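Local coordinates for 2-Keto-3-deoxy-(6-phospho-)gluconate aldolase (Thermoproteus tenax, PDB 2R91), which is an aldolase of the dihydrodipicolinate synthetase family, built on a TIM barrel, at residues 46-50 / 51-55. Sequence-based numbering, arbitrary orientation.
Sequences PALSL and QEKME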
loop_
_atom_site.group_PDB
_atom_site.type_symbol
_atom_site.label_atom_id
_atom_site.label_comp_id
_atom_site.label_asym_id
_atom_site.label_seq_id
_atom_site.Cartn_x
_atom_site.Cartn_y
_atom_site.Cartn_z
ATOM N N PRO A 46 6.981 -12.844 18.546
ATOM C CA PRO A 46 7.924 -11.716 18.722
ATOM C C PRO A 46 7.880 -10.984 20.072
ATOM O O PRO A 46 8.796 -10.200 20.356
ATOM C CB PRO A 46 7.541 -10.752 17.577
ATOM C CG PRO A 46 6.961 -11.744 16.476
ATOM C CD PRO A 46 6.113 -12.664 17.360
ATOM N N ALA A 47 6.841 -11.198 20.868
ATOM C CA ALA A 47 6.753 -10.566 22.182
ATOM C C ALA A 47 7.438 -11.434 23.259
ATOM O O ALA A 47 7.501 -11.017 24.420
ATOM C CB ALA A 47 5.287 -10.357 22.595
ATOM N N LEU A 48 7.859 -12.653 22.896
ATOM C CA LEU A 48 8.379 -13.604 23.910
ATOM C C LEU A 48 9.889 -13.568 23.944
ATOM O O LEU A 48 10.523 -13.529 22.880
ATOM C CB LEU A 48 7.926 -15.033 23.602
ATOM C CG LEU A 48 6.409 -15.241 23.455
ATOM C CD1 LEU A 48 6.129 -16.700 23.114
ATOM C CD2 LEU A 48 5.697 -14.836 24.747
ATOM N N SER A 49 10.479 -13.607 25.149
ATOM C CA SER A 49 11.946 -13.657 25.229
ATOM C C SER A 49 12.433 -15.041 24.802
ATOM O O SER A 49 11.648 -15.991 24.654
ATOM C CB SER A 49 12.434 -13.378 26.651
ATOM O OG SER A 49 11.962 -14.370 27.509
ATOM N N LEU A 50 13.735 -15.167 24.603
ATOM C CA LEU A 50 14.279 -16.482 24.285
ATOM C C LEU A 50 13.889 -17.507 25.374
ATOM O O LEU A 50 13.473 -18.609 25.047
ATOM C CB LEU A 50 15.800 -16.402 24.064
ATOM C CG LEU A 50 16.603 -17.706 24.143
ATOM C CD1 LEU A 50 16.166 -18.601 22.994
ATOM C CD2 LEU A 50 18.112 -17.389 24.064
ATOM N N GLN A 51 13.961 -17.141 26.659
ATOM C CA GLN A 51 13.673 -18.123 27.687
ATOM C C GLN A 51 12.211 -18.517 27.701
ATOM O O GLN A 51 11.861 -19.681 27.927
ATOM C CB GLN A 51 14.106 -17.624 29.058
ATOM C CG GLN A 51 15.652 -17.528 29.205
ATOM C CD GLN A 51 16.035 -16.833 30.505
ATOM O OE1 GLN A 51 15.413 -17.054 31.550
ATOM N NE2 GLN A 51 17.057 -16.020 30.452
ATOM N N GLU A 52 11.343 -17.543 27.446
ATOM C CA GLU A 52 9.910 -17.834 27.312
ATOM C C GLU A 52 9.651 -18.805 26.152
ATOM O O GLU A 52 8.869 -19.731 26.285
ATOM C CB GLU A 52 9.127 -16.513 27.181
ATOM C CG GLU A 52 9.017 -15.777 28.514
ATOM C CD GLU A 52 8.585 -14.306 28.417
ATOM O OE1 GLU A 52 8.593 -13.701 27.318
ATOM O OE2 GLU A 52 8.255 -13.736 29.481
ATOM N N LYS A 53 10.345 -18.636 25.032
ATOM C CA LYS A 53 10.190 -19.566 23.917
ATOM C C LYS A 53 10.727 -20.963 24.240
ATOM O O LYS A 53 10.205 -21.981 23.764
ATOM C CB LYS A 53 10.872 -19.029 22.663
ATOM C CG LYS A 53 10.229 -17.730 22.077
ATOM C CD LYS A 53 10.720 -17.532 20.636
ATOM C CE LYS A 53 10.039 -16.285 19.979
ATOM N NZ LYS A 53 10.789 -15.034 20.291
ATOM N N MET A 54 11.794 -21.009 25.037
ATOM C CA MET A 54 12.288 -22.299 25.543
ATOM C C MET A 54 11.260 -22.951 26.441
ATOM O O MET A 54 11.038 -24.129 26.347
ATOM C CB MET A 54 13.584 -22.075 26.333
ATOM C CG MET A 54 14.719 -21.566 25.452
ATOM S SD MET A 54 16.257 -21.245 26.371
ATOM C CE MET A 54 16.623 -22.923 26.926
ATOM N N GLU A 55 10.655 -22.188 27.347
ATOM C CA GLU A 55 9.629 -22.745 28.230
ATOM C C GLU A 55 8.453 -23.277 27.417
ATOM O O GLU A 55 7.892 -24.339 27.681
ATOM C CB GLU A 55 9.119 -21.695 29.205
ATOM C CG GLU A 55 10.154 -21.279 30.212
ATOM C CD GLU A 55 9.845 -19.940 30.855
ATOM O OE1 GLU A 55 8.667 -19.576 30.935
ATOM O OE2 GLU A 55 10.781 -19.234 31.255
#
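With chi1 at 63°, Ser49 holds OG between its own backbone N and carbonyl carbon, turned toward the first turn of the helix, while Glu52 sets CG anti to its carbonyl carbon and runs extended back toward Ser49. Two reciprocal bonds result. Glu52 N donates to Ser49 OG over 3.2 Å, and Ser49 N donates to Glu52 OE1 over 2.9 Å, nearly straight at 168° but meeting the oxygen on its anti side and out of the carboxylate plane. This is a capping box, closing the N-terminus of helix 50-63 in the TIM barrel, just after the loop that leaves strand 35-38. Serine suits the N-cap because its short hydroxyl reaches an amide of the first turn, where no preceding helical turn supplies a carbonyl; glutamate is long enough to return the bond, and its negative charge probably gains from the helix dipole. Glu52 OE2 forms a salt bridge with Arg259, which also donates to Ala47 O and so ties the loop to the cap. Lys53, bent at its last torsion (chi4 86°), is long enough for NZ to reach loop carbonyls, donating to Leu48 O at 3.0 Å and weakly to Gly45 O and Ala72 O, while its methylenes meet apolar neighbours, CG touching Leu48 CB at 3.9 Å. On another flank Leu50 CD1 rests 4.1 Å from Met54 CG, both apolar chains packing against Leu82 of helix 76-88.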